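Local coordinates for aldehyde dehydrogenase family protein (Pseudomonas syringae pv. tomato, PDB 6X9L) that oxidises long-chain aliphatic aldehydes such as octanal, with NAD+ as the electron acceptor, at residues A[156-161]-A[287-292]; A[340-345]-A[390-395]; A[375-380]-A[395-400]. The protein carries 1 engineered substitution. All coordinates share one frame; numbering follows the deposited sequence.

Contact 1: residues A[156-161]-A[287-292]; sequences TPWNWP and VGQSAS. Engineered in segment 287-292: Ala291 (natural residue Cys). With NAD (nicotinamide-adenine-dinucleotide), chain D; OYA (octanal), chain C.
In the active site of this aldehyde dehydrogenase, the loop that leads from strand 143-155 into helix 161-174 meets the loop ahead of strand 296-300 through one polar bond, from Asn159 to Gln289. The amide nitrogen ND2 of Asn159 donates to the backbone O of Gln289 at 2.9 Å, with the N-H pointing well at its acceptor (164°). The acceptor lies in the plane of the Asn159 amide, whereas the donor sits above the plane of the Gln289 carbonyl. Asn286 ND2 donates to this same oxygen, so two side-chain amides hold it. CG of Asn159 stands between its own backbone N and carbonyl carbon (chi1 66°), which swings the amide over to Gln289. The Gln289 side chain crosses Trp158 at about a right angle, its amide plane turned 61° from the ring. CG of Gln289 meets the ring edge, and OE1 approaches CH2 of Trp158 to 3.3 Å while accepting from Ala334 N. Trp160 offers its edge to Ser290, with NE1 4.0 Å from CB. One face of the same indole carries the octanal tail, C11 lying 3.6 Å from CZ2 of Trp160 and offset toward the rim. Ala291, engineered in place of cysteine, stands where the family has its nucleophile, and its backbone N donates to the octanal oxygen OAB at 3.2 Å. Asn159 ND2 is 3.8 Å from OAB, too long for a bond here, but consistent with the oxyanion-hole asparagine of relatives. The cofactor runs along the first loop: Trp158 NE1 makes a weak bond to the NAD phosphate oxygen O2N, and ribose O3B donates to Thr156 O at 2.8 Å.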
loop_
_atom_site.group_PDB
_atom_site.type_symbol
_atom_site.label_atom_id
_atom_site.label_comp_id
_atom_site.label_asym_id
_atom_site.label_seq_id
_atom_site.Cartn_x
_atom_site.Cartn_y
_atom_site.Cartn_z
ATOM N N THR A 156 -3.311 -17.741 0.284
ATOM C CA THR A 156 -1.997 -18.318 0.055
ATOM C C THR A 156 -1.999 -19.346 -1.071
ATOM O O THR A 156 -3.036 -19.941 -1.398
ATOM C CB THR A 156 -1.464 -18.952 1.351
ATOM O OG1 THR A 156 -2.472 -19.779 1.933
ATOM C CG2 THR A 156 -1.057 -17.858 2.341
ATOM N N PRO A 157 -0.816 -19.575 -1.698
ATOM C CA PRO A 157 -0.716 -20.510 -2.828
ATOM C C PRO A 157 -0.315 -21.904 -2.368
ATOM O O PRO A 157 -0.213 -22.159 -1.165
ATOM C CB PRO A 157 0.378 -19.869 -3.677
ATOM C CG PRO A 157 1.347 -19.372 -2.583
ATOM C CD PRO A 157 0.488 -18.951 -1.404
ATOM N N TRP A 158 -0.031 -22.809 -3.308
ATOM C CA TRP A 158 0.211 -24.207 -2.954
ATOM C C TRP A 158 1.677 -24.635 -2.999
ATOM O O TRP A 158 1.981 -25.767 -2.600
ATOM C CB TRP A 158 -0.591 -25.117 -3.882
ATOM C CG TRP A 158 -0.427 -24.744 -5.331
ATOM C CD1 TRP A 158 -1.359 -24.132 -6.131
ATOM C CD2 TRP A 158 0.723 -24.969 -6.159
ATOM N NE1 TRP A 158 -0.855 -23.963 -7.384
ATOM C CE2 TRP A 158 0.420 -24.470 -7.432
ATOM C CE3 TRP A 158 1.974 -25.549 -5.944
ATOM C CZ2 TRP A 158 1.338 -24.529 -8.496
ATOM C CZ3 TRP A 158 2.878 -25.596 -7.000
ATOM C CH2 TRP A 158 2.561 -25.097 -8.248
ATOM N N ASN A 159 2.591 -23.770 -3.463
ATOM C CA ASN A 159 3.946 -24.210 -3.804
ATOM C C ASN A 159 4.854 -24.278 -2.577
ATOM O O ASN A 159 5.740 -25.142 -2.494
ATOM C CB ASN A 159 4.555 -23.278 -4.847
ATOM C CG ASN A 159 4.782 -21.892 -4.304
ATOM O OD1 ASN A 159 3.914 -21.336 -3.616
ATOM N ND2 ASN A 159 5.959 -21.339 -4.565
ATOM N N TRP A 160 4.663 -23.368 -1.630
ATOM C CA TRP A 160 5.317 -23.413 -0.323
ATOM C C TRP A 160 4.232 -23.248 0.742
ATOM O O TRP A 160 4.189 -22.239 1.456
ATOM C CB TRP A 160 6.379 -22.327 -0.200
ATOM C CG TRP A 160 7.591 -22.567 -1.007
ATOM C CD1 TRP A 160 7.784 -22.271 -2.331
ATOM C CD2 TRP A 160 8.811 -23.142 -0.542
ATOM N NE1 TRP A 160 9.055 -22.634 -2.717
ATOM C CE2 TRP A 160 9.705 -23.174 -1.636
ATOM C CE3 TRP A 160 9.244 -23.622 0.701
ATOM C CZ2 TRP A 160 11.006 -23.673 -1.524
ATOM C CZ3 TRP A 160 10.537 -24.120 0.808
ATOM C CH2 TRP A 160 11.404 -24.135 -0.297
ATOM N N PRO A 161 3.357 -24.251 0.896
ATOM C CA PRO A 161 2.061 -23.993 1.560
ATOM C C PRO A 161 2.177 -23.574 3.024
ATOM O O PRO A 161 1.619 -22.534 3.410
ATOM C CB PRO A 161 1.302 -25.319 1.382
ATOM C CG PRO A 161 2.353 -26.355 1.089
ATOM C CD PRO A 161 3.505 -25.647 0.438
ATOM N N VAL A 287 11.140 -27.826 -7.980
ATOM C CA VAL A 287 10.853 -28.139 -9.382
ATOM C C VAL A 287 10.360 -26.883 -10.103
ATOM O O VAL A 287 9.372 -26.907 -10.850
ATOM C CB VAL A 287 9.887 -29.346 -9.491
ATOM C CG1 VAL A 287 8.702 -29.177 -8.618
ATOM C CG2 VAL A 287 9.470 -29.620 -10.933
ATOM N N GLY A 288 11.083 -25.778 -9.909
ATOM C CA GLY A 288 10.721 -24.526 -10.522
ATOM C C GLY A 288 9.464 -23.865 -9.998
ATOM O O GLY A 288 9.079 -22.821 -10.527
ATOM N N GLN A 289 8.800 -24.429 -8.988
ATOM C CA GLN A 289 7.523 -23.882 -8.532
ATOM C C GLN A 289 7.775 -22.872 -7.413
ATOM O O GLN A 289 7.482 -23.092 -6.239
ATOM C CB GLN A 289 6.595 -25.000 -8.095
ATOM C CG GLN A 289 6.230 -25.974 -9.212
ATOM C CD GLN A 289 5.587 -27.237 -8.676
ATOM O OE1 GLN A 289 4.517 -27.656 -9.126
ATOM N NE2 GLN A 289 6.233 -27.843 -7.695
ATOM N N SER A 290 8.334 -21.734 -7.821
ATOM C CA SER A 290 8.749 -20.688 -6.895
ATOM C C SER A 290 8.885 -19.370 -7.655
ATOM O O SER A 290 9.598 -19.296 -8.665
ATOM C CB SER A 290 10.054 -21.076 -6.234
ATOM O OG SER A 290 10.645 -19.941 -5.672
ATOM N N ALA A 291 8.193 -18.332 -7.173
ATOM C CA ALA A 291 8.138 -17.068 -7.907
ATOM C C ALA A 291 9.509 -16.397 -7.997
ATOM O O ALA A 291 9.818 -15.722 -8.983
ATOM C CB ALA A 291 7.125 -16.124 -7.243
ATOM N N SER A 292 10.330 -16.535 -6.969
ATOM C CA SER A 292 11.603 -15.840 -6.966
ATOM C C SER A 292 12.717 -16.639 -7.636
ATOM O O SER A 292 13.860 -16.169 -7.672
ATOM C CB SER A 292 11.994 -15.484 -5.531
ATOM O OG SER A 292 11.944 -16.624 -4.711
HETATM P PA NAD D . -3.219 -18.279 -7.919
HETATM O O1A NAD D . -3.026 -16.834 -8.212
HETATM O O2A NAD D . -3.918 -19.012 -8.998
HETATM O O5B NAD D . -3.982 -18.493 -6.508
HETATM C C5B NAD D . -3.465 -17.956 -5.305
HETATM C C4B NAD D . -4.560 -17.917 -4.230
HETATM O O4B NAD D . -5.600 -17.067 -4.667
HETATM C C3B NAD D . -5.221 -19.268 -3.990
HETATM O O3B NAD D . -5.532 -19.366 -2.606
HETATM C C2B NAD D . -6.504 -19.205 -4.801
HETATM O O2B NAD D . -7.542 -19.995 -4.262
HETATM C C1B NAD D . -6.847 -17.751 -4.636
HETATM N N9A NAD D . -7.622 -17.191 -5.735
HETATM C C8A NAD D . -7.651 -17.573 -7.060
HETATM N N7A NAD D . -8.469 -16.708 -7.707
HETATM C C5A NAD D . -8.946 -15.802 -6.820
HETATM C C6A NAD D . -9.800 -14.718 -6.943
HETATM N N6A NAD D . -10.194 -14.313 -8.150
HETATM N N1A NAD D . -10.083 -13.962 -5.825
HETATM C C2A NAD D . -9.533 -14.272 -4.603
HETATM N N3A NAD D . -8.682 -15.351 -4.482
HETATM C C4A NAD D . -8.408 -16.094 -5.579
HETATM O O3 NAD D . -1.784 -18.889 -7.514
HETATM P PN NAD D . -0.902 -19.994 -8.281
HETATM O O1N NAD D . -0.517 -19.479 -9.617
HETATM O O2N NAD D . -1.554 -21.310 -8.169
HETATM O O5D NAD D . 0.345 -19.858 -7.235
HETATM C C5D NAD D . 1.651 -19.703 -7.734
HETATM C C4D NAD D . 1.914 -18.213 -7.966
HETATM O O4D NAD D . 2.146 -17.568 -6.725
HETATM C C3D NAD D . 3.163 -18.011 -8.802
HETATM O O3D NAD D . 2.985 -16.882 -9.621
HETATM C C2D NAD D . 4.192 -17.662 -7.758
HETATM O O2D NAD D . 5.271 -16.921 -8.286
HETATM C C1D NAD D . 3.358 -16.846 -6.775
HETATM N N1N NAD D . 4.096 -16.775 -5.509
HETATM C C2N NAD D . 4.592 -15.572 -5.087
HETATM C C3N NAD D . 5.337 -15.498 -3.918
HETATM C C7N NAD D . 5.918 -14.209 -3.424
HETATM O O7N NAD D . 6.374 -14.191 -2.095
HETATM N N7N NAD D . 6.014 -13.133 -4.210
HETATM C C4N NAD D . 5.582 -16.649 -3.180
HETATM C C5N NAD D . 5.081 -17.865 -3.623
HETATM C C6N NAD D . 4.345 -17.920 -4.801
HETATM C C14 OYA C . 15.711 -20.883 -0.265
HETATM C C5 OYA C . 14.399 -20.540 -0.946
HETATM C C6 OYA C . 13.366 -20.213 0.115
HETATM C C11 OYA C . 11.981 -20.336 -0.476
HETATM C C7 OYA C . 11.593 -19.070 -1.221
HETATM C C8 OYA C . 10.148 -19.243 -1.684
HETATM C C9 OYA C . 9.494 -17.923 -2.077
HETATM C C10 OYA C . 9.199 -17.880 -3.563
HETATM O OAB OYA C . 8.155 -18.334 -3.984
#

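Contact 2: residues A[340-345]-A[390-395]; sequences HRVQAM and EEIFGP. With NAD (nicotinamide-adenine-dinucleotide), chain D.
Residues 340-345 of helix 336-351 pass alongside the loop that follows helix 386-389, bringing CA of Val342 within 5.8 Å of CA of Gly394, and no hydrogen bond joins the two segments. Val342 enters with both branches. Its CG2 rests on the loop backbone, 3.5 Å from Ile392 O and close to Phe393 O as well, while CG1 faces CG2 of Ile392 at 4.1 Å. Met345, about one turn further on, lays CB and CG against Ile392, with CB 3.8 Å from CG2. Its chain then bends at chi2 (-40°) and chi3 (-77°), which carries the methyl CE to 3.4 Å from Glu390 OE1. That carboxylate has its charged partner outside the contact, OE2 forming a salt bridge with Arg386. The neighbouring loop side chains point away from the helix, to NAD: Glu391 receives the ribose hydroxyls O3D on OE1 (2.9 Å) and O2D on OE2 (2.8 Å), and Phe393 turns one ring face to the same ribose. Because Val342 and Met345 bring only apolar atoms and a thioether, the contact is mainly dispersive packing behind a segment in which Glu391 holds the ribose of NAD.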
loop_
_atom_site.group_PDB
_atom_site.type_symbol
_atom_site.label_atom_id
_atom_site.label_comp_id
_atom_site.label_asym_id
_atom_site.label_seq_id
_atom_site.Cartn_x
_atom_site.Cartn_y
_atom_site.Cartn_z
ATOM N N HIS A 340 0.076 -29.049 -17.072
ATOM C CA HIS A 340 -0.283 -28.753 -18.456
ATOM C C HIS A 340 0.166 -27.360 -18.861
ATOM O O HIS A 340 0.474 -27.114 -20.036
ATOM C CB HIS A 340 -1.786 -28.865 -18.654
ATOM C CG HIS A 340 -2.310 -30.252 -18.522
ATOM N ND1 HIS A 340 -1.887 -31.283 -19.331
ATOM C CD2 HIS A 340 -3.239 -30.778 -17.691
ATOM C CE1 HIS A 340 -2.527 -32.389 -18.999
ATOM N NE2 HIS A 340 -3.358 -32.107 -18.010
ATOM N N ARG A 341 0.159 -26.430 -17.915
ATOM C CA ARG A 341 0.621 -25.084 -18.209
ATOM C C ARG A 341 2.106 -25.101 -18.565
ATOM O O ARG A 341 2.503 -24.616 -19.630
ATOM C CB ARG A 341 0.313 -24.169 -17.017
ATOM C CG ARG A 341 -0.669 -23.051 -17.347
ATOM C CD ARG A 341 -1.734 -22.825 -16.274
ATOM N NE ARG A 341 -1.203 -22.843 -14.922
ATOM C CZ ARG A 341 -1.959 -23.021 -13.844
ATOM N NH1 ARG A 341 -3.266 -23.173 -13.982
ATOM N NH2 ARG A 341 -1.411 -23.041 -12.629
ATOM N N VAL A 342 2.933 -25.710 -17.707
ATOM C CA VAL A 342 4.372 -25.808 -17.966
ATOM C C VAL A 342 4.634 -26.477 -19.314
ATOM O O VAL A 342 5.433 -25.996 -20.132
ATOM C CB VAL A 342 5.060 -26.569 -16.821
ATOM C CG1 VAL A 342 6.511 -26.782 -17.140
ATOM C CG2 VAL A 342 4.908 -25.790 -15.537
ATOM N N GLN A 343 3.966 -27.604 -19.556
ATOM C CA GLN A 343 4.085 -28.312 -20.826
ATOM C C GLN A 343 3.803 -27.391 -22.009
ATOM O O GLN A 343 4.470 -27.472 -23.048
ATOM C CB GLN A 343 3.131 -29.503 -20.822
ATOM C CG GLN A 343 3.778 -30.819 -21.187
ATOM C CD GLN A 343 4.925 -31.205 -20.294
ATOM O OE1 GLN A 343 5.842 -31.887 -20.729
ATOM N NE2 GLN A 343 4.883 -30.783 -19.042
ATOM N N ALA A 344 2.822 -26.500 -21.869
ATOM C CA ALA A 344 2.531 -25.573 -22.957
ATOM C C ALA A 344 3.663 -24.571 -23.143
ATOM O O ALA A 344 3.993 -24.197 -24.274
ATOM C CB ALA A 344 1.213 -24.849 -22.693
ATOM N N MET A 345 4.266 -24.126 -22.038
ATOM C CA MET A 345 5.369 -23.177 -22.123
ATOM C C MET A 345 6.589 -23.803 -22.786
ATOM O O MET A 345 7.293 -23.133 -23.550
ATOM C CB MET A 345 5.721 -22.654 -20.729
ATOM C CG MET A 345 4.694 -21.680 -20.151
ATOM S SD MET A 345 4.062 -20.547 -21.404
ATOM C CE MET A 345 5.378 -19.355 -21.604
ATOM N N GLU A 390 7.498 -14.568 -19.708
ATOM C CA GLU A 390 6.404 -15.104 -18.911
ATOM C C GLU A 390 6.908 -16.086 -17.858
ATOM O O GLU A 390 7.753 -16.943 -18.135
ATOM C CB GLU A 390 5.377 -15.802 -19.800
ATOM C CG GLU A 390 4.671 -14.898 -20.789
ATOM C CD GLU A 390 3.839 -15.698 -21.773
ATOM O OE1 GLU A 390 3.268 -16.722 -21.356
ATOM O OE2 GLU A 390 3.775 -15.325 -22.964
ATOM N N GLU A 391 6.379 -15.952 -16.651
ATOM C CA GLU A 391 6.694 -16.898 -15.598
ATOM C C GLU A 391 6.133 -18.261 -15.985
ATOM O O GLU A 391 4.988 -18.359 -16.443
ATOM C CB GLU A 391 6.109 -16.419 -14.277
ATOM C CG GLU A 391 6.370 -17.346 -13.112
ATOM C CD GLU A 391 5.811 -16.786 -11.812
ATOM O OE1 GLU A 391 4.696 -16.214 -11.832
ATOM O OE2 GLU A 391 6.501 -16.907 -10.778
ATOM N N ILE A 392 6.940 -19.304 -15.820
ATOM C CA ILE A 392 6.551 -20.639 -16.229
ATOM C C ILE A 392 6.131 -21.497 -15.043
ATOM O O ILE A 392 5.238 -22.340 -15.164
ATOM C CB ILE A 392 7.700 -21.305 -17.008
ATOM C CG1 ILE A 392 7.976 -20.526 -18.298
ATOM C CG2 ILE A 392 7.352 -22.753 -17.293
ATOM C CD1 ILE A 392 9.321 -20.840 -18.916
ATOM N N PHE A 393 6.769 -21.289 -13.899
ATOM C CA PHE A 393 6.438 -22.007 -12.670
ATOM C C PHE A 393 6.620 -23.512 -12.836
ATOM O O PHE A 393 5.824 -24.314 -12.360
ATOM C CB PHE A 393 5.032 -21.664 -12.185
ATOM C CG PHE A 393 4.982 -21.333 -10.732
ATOM C CD1 PHE A 393 5.730 -20.276 -10.228
ATOM C CD2 PHE A 393 4.249 -22.123 -9.849
ATOM C CE1 PHE A 393 5.717 -19.972 -8.858
ATOM C CE2 PHE A 393 4.215 -21.835 -8.491
ATOM C CZ PHE A 393 4.955 -20.757 -7.988
ATOM N N GLY A 394 7.701 -23.888 -13.503
ATOM C CA GLY A 394 8.129 -25.257 -13.635
ATOM C C GLY A 394 9.621 -25.236 -13.897
ATOM O O GLY A 394 10.241 -24.167 -13.928
ATOM N N PRO A 395 10.235 -26.401 -14.095
ATOM C CA PRO A 395 11.721 -26.434 -14.179
ATOM C C PRO A 395 12.242 -26.132 -15.587
ATOM O O PRO A 395 12.671 -27.011 -16.356
ATOM C CB PRO A 395 12.045 -27.860 -13.736
ATOM C CG PRO A 395 10.849 -28.658 -14.244
ATOM C CD PRO A 395 9.642 -27.753 -14.096
HETATM P PA NAD D . -3.219 -18.279 -7.919
HETATM O O1A NAD D . -3.026 -16.834 -8.212
HETATM O O2A NAD D . -3.918 -19.012 -8.998
HETATM O O5B NAD D . -3.982 -18.493 -6.508
HETATM C C5B NAD D . -3.465 -17.956 -5.305
HETATM C C4B NAD D . -4.560 -17.917 -4.230
HETATM O O4B NAD D . -5.600 -17.067 -4.667
HETATM C C3B NAD D . -5.221 -19.268 -3.990
HETATM O O3B NAD D . -5.532 -19.366 -2.606
HETATM C C2B NAD D . -6.504 -19.205 -4.801
HETATM O O2B NAD D . -7.542 -19.995 -4.262
HETATM C C1B NAD D . -6.847 -17.751 -4.636
HETATM N N9A NAD D . -7.622 -17.191 -5.735
HETATM C C8A NAD D . -7.651 -17.573 -7.060
HETATM N N7A NAD D . -8.469 -16.708 -7.707
HETATM C C5A NAD D . -8.946 -15.802 -6.820
HETATM C C6A NAD D . -9.800 -14.718 -6.943
HETATM N N6A NAD D . -10.194 -14.313 -8.150
HETATM N N1A NAD D . -10.083 -13.962 -5.825
HETATM C C2A NAD D . -9.533 -14.272 -4.603
HETATM N N3A NAD D . -8.682 -15.351 -4.482
HETATM C C4A NAD D . -8.408 -16.094 -5.579
HETATM O O3 NAD D . -1.784 -18.889 -7.514
HETATM P PN NAD D . -0.902 -19.994 -8.281
HETATM O O1N NAD D . -0.517 -19.479 -9.617
HETATM O O2N NAD D . -1.554 -21.310 -8.169
HETATM O O5D NAD D . 0.345 -19.858 -7.235
HETATM C C5D NAD D . 1.651 -19.703 -7.734
HETATM C C4D NAD D . 1.914 -18.213 -7.966
HETATM O O4D NAD D . 2.146 -17.568 -6.725
HETATM C C3D NAD D . 3.163 -18.011 -8.802
HETATM O O3D NAD D . 2.985 -16.882 -9.621
HETATM C C2D NAD D . 4.192 -17.662 -7.758
HETATM O O2D NAD D . 5.271 -16.921 -8.286
HETATM C C1D NAD D . 3.358 -16.846 -6.775
HETATM N N1N NAD D . 4.096 -16.775 -5.509
HETATM C C2N NAD D . 4.592 -15.572 -5.087
HETATM C C3N NAD D . 5.337 -15.498 -3.918
HETATM C C7N NAD D . 5.918 -14.209 -3.424
HETATM O O7N NAD D . 6.374 -14.191 -2.095
HETATM N N7N NAD D . 6.014 -13.133 -4.210
HETATM C C4N NAD D . 5.582 -16.649 -3.180
HETATM C C5N NAD D . 5.081 -17.865 -3.623
HETATM C C6N NAD D . 4.345 -17.920 -4.801
#

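Contact 3: residues A[375-380]-A[395-400]; sequences PTVFSE and PVLCLI
Thr376 O is gripped twice from the opposing strand: Leu397 N donates to it at 2.8 Å, and CA of Val396 makes a CA-H...O contact with Thr376 O at 3.2 Å. The strands 376-379 and 396-402 are neighbouring parallel strands of a beta-alpha-beta unit that has helix 386-389 between them, within the seven-stranded sheet that also holds strand 296-300. The axes of 376-379 and 396-400 come within 4.6 Å, with 18° between their directions. The bonding confirms the parallel pairing: Thr376 bonds to both residues flanking its partner Val396, through N to Pro395 O (2.7 Å) and through O to Leu397. Phe378 does the same around Cys398, its N reaching Leu397 O nearly straight along the carbonyl and its O accepting from Leu399 N with a more bent N-H (141°). Leu397 O is also doubly held, adding a CA-H contact from Val377. On one side of the sheet Thr376, Val396, Phe378 and Cys398 lie together, and CG1 of Val396, anti to its backbone N (chi1 178°), comes at the ring edge of Phe378, 3.9 Å from CD2. The other holds Val377 and Leu397, and Leu397 packs on Val280 and Phe284 of helix 272-284. Thr376 OG1 is bonded to Arg374 O and Gly360 N, and Ser379 OG to Glu308 OE2. Nearby, CD2 of Leu399 packs against CG1 of Val377 at 3.7 Å.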
loop_
_atom_site.group_PDB
_atom_site.type_symbol
_atom_site.label_atom_id
_atom_site.label_comp_id
_atom_site.label_asym_id
_atom_site.label_seq_id
_atom_site.Cartn_x
_atom_site.Cartn_y
_atom_site.Cartn_z
ATOM N N PRO A 375 13.315 -31.624 -16.285
ATOM C CA PRO A 375 14.064 -30.366 -16.110
ATOM C C PRO A 375 14.584 -29.863 -17.446
ATOM O O PRO A 375 15.333 -30.557 -18.132
ATOM C CB PRO A 375 15.210 -30.771 -15.177
ATOM C CG PRO A 375 14.687 -31.962 -14.440
ATOM C CD PRO A 375 13.869 -32.704 -15.450
ATOM N N THR A 376 14.193 -28.639 -17.812
ATOM C CA THR A 376 14.394 -28.158 -19.172
ATOM C C THR A 376 15.230 -26.885 -19.191
ATOM O O THR A 376 15.028 -25.975 -18.373
ATOM C CB THR A 376 13.051 -27.921 -19.875
ATOM O OG1 THR A 376 12.304 -29.137 -19.855
ATOM C CG2 THR A 376 13.274 -27.539 -21.329
ATOM N N VAL A 377 16.177 -26.844 -20.140
ATOM C CA VAL A 377 17.066 -25.708 -20.348
ATOM C C VAL A 377 16.992 -25.283 -21.814
ATOM O O VAL A 377 17.191 -26.100 -22.725
ATOM C CB VAL A 377 18.522 -26.022 -19.944
ATOM C CG1 VAL A 377 19.423 -24.866 -20.268
ATOM C CG2 VAL A 377 18.603 -26.302 -18.470
ATOM N N PHE A 378 16.693 -24.005 -22.031
ATOM C CA PHE A 378 16.752 -23.349 -23.322
ATOM C C PHE A 378 17.944 -22.401 -23.368
ATOM O O PHE A 378 18.285 -21.756 -22.371
ATOM C CB PHE A 378 15.468 -22.557 -23.600
ATOM C CG PHE A 378 14.288 -23.412 -23.886
ATOM C CD1 PHE A 378 14.227 -24.146 -25.058
ATOM C CD2 PHE A 378 13.231 -23.489 -22.990
ATOM C CE1 PHE A 378 13.129 -24.947 -25.331
ATOM C CE2 PHE A 378 12.132 -24.290 -23.268
ATOM C CZ PHE A 378 12.085 -25.024 -24.435
ATOM N N SER A 379 18.555 -22.292 -24.543
ATOM C CA SER A 379 19.655 -21.356 -24.734
ATOM C C SER A 379 19.426 -20.573 -26.018
ATOM O O SER A 379 18.441 -20.783 -26.732
ATOM C CB SER A 379 21.006 -22.079 -24.768
ATOM O OG SER A 379 22.051 -21.136 -24.764
ATOM N N GLU A 380 20.326 -19.622 -26.267
ATOM C CA GLU A 380 20.230 -18.706 -27.432
ATOM C C GLU A 380 18.848 -18.077 -27.378
ATOM O O GLU A 380 18.199 -17.970 -28.403
ATOM C CB GLU A 380 20.503 -19.408 -28.760
ATOM C CG GLU A 380 21.974 -19.563 -29.063
ATOM C CD GLU A 380 22.305 -20.562 -30.149
ATOM O OE1 GLU A 380 21.378 -20.992 -30.857
ATOM O OE2 GLU A 380 23.483 -20.919 -30.266
ATOM N N PRO A 395 10.235 -26.401 -14.095
ATOM C CA PRO A 395 11.721 -26.434 -14.179
ATOM C C PRO A 395 12.242 -26.132 -15.587
ATOM O O PRO A 395 12.671 -27.011 -16.356
ATOM C CB PRO A 395 12.045 -27.860 -13.736
ATOM C CG PRO A 395 10.849 -28.658 -14.244
ATOM C CD PRO A 395 9.642 -27.753 -14.096
ATOM N N VAL A 396 12.216 -24.844 -15.931
ATOM C CA VAL A 396 12.536 -24.369 -17.265
ATOM C C VAL A 396 13.463 -23.181 -17.095
ATOM O O VAL A 396 13.051 -22.135 -16.576
ATOM C CB VAL A 396 11.284 -23.973 -18.060
ATOM C CG1 VAL A 396 11.674 -23.424 -19.428
ATOM C CG2 VAL A 396 10.331 -25.162 -18.185
ATOM N N LEU A 397 14.708 -23.332 -17.524
ATOM C CA LEU A 397 15.714 -22.298 -17.353
ATOM C C LEU A 397 16.084 -21.742 -18.721
ATOM O O LEU A 397 16.321 -22.511 -19.659
ATOM C CB LEU A 397 16.947 -22.857 -16.639
ATOM C CG LEU A 397 18.213 -21.986 -16.623
ATOM C CD1 LEU A 397 17.946 -20.667 -15.919
ATOM C CD2 LEU A 397 19.372 -22.709 -15.976
ATOM N N CYS A 398 16.116 -20.410 -18.829
ATOM C CA CYS A 398 16.528 -19.717 -20.042
ATOM C C CYS A 398 17.952 -19.209 -19.901
ATOM O O CYS A 398 18.328 -18.663 -18.862
ATOM C CB CYS A 398 15.602 -18.541 -20.358
ATOM S SG CYS A 398 13.987 -19.032 -20.973
ATOM N N LEU A 399 18.736 -19.400 -20.956
ATOM C CA LEU A 399 20.092 -18.880 -21.069
ATOM C C LEU A 399 20.078 -17.712 -22.048
ATOM O O LEU A 399 19.613 -17.863 -23.181
ATOM C CB LEU A 399 21.039 -19.971 -21.563
ATOM C CG LEU A 399 21.819 -20.816 -20.560
ATOM C CD1 LEU A 399 21.195 -20.803 -19.182
ATOM C CD2 LEU A 399 21.930 -22.239 -21.087
ATOM N N ILE A 400 20.582 -16.558 -21.612
ATOM C CA ILE A 400 20.598 -15.337 -22.421
ATOM C C ILE A 400 22.011 -14.762 -22.445
ATOM O O ILE A 400 22.672 -14.670 -21.402
ATOM C CB ILE A 400 19.615 -14.281 -21.882
ATOM C CG1 ILE A 400 18.190 -14.830 -21.861
ATOM C CG2 ILE A 400 19.726 -12.977 -22.682
ATOM C CD1 ILE A 400 17.261 -14.023 -20.985
#

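In the fold
From the N terminus, contact 1 closes first: residues 156-161, just after strand 143-155, meet 287-292 across 125 intervening residues, bringing the cofactor-binding part against the loop ahead of strand 296-300. Contacts 2 and 3 both open only after contact 1 has closed. Segment 340-345 opens contact 2 and 375-380 opens contact 3 before 390-395 closes the former, so the two loops cross, and Pro395 belongs to both. Contact 2 thus ties helix 336-351 to the loop whose continuation is the strand of contact 3. Contacts 1 and 2 both touch NAD and meet directly, Ala291 lying against Glu391, while Val287 O packs on Pro395 CD, linking the active-site loop to the sheet.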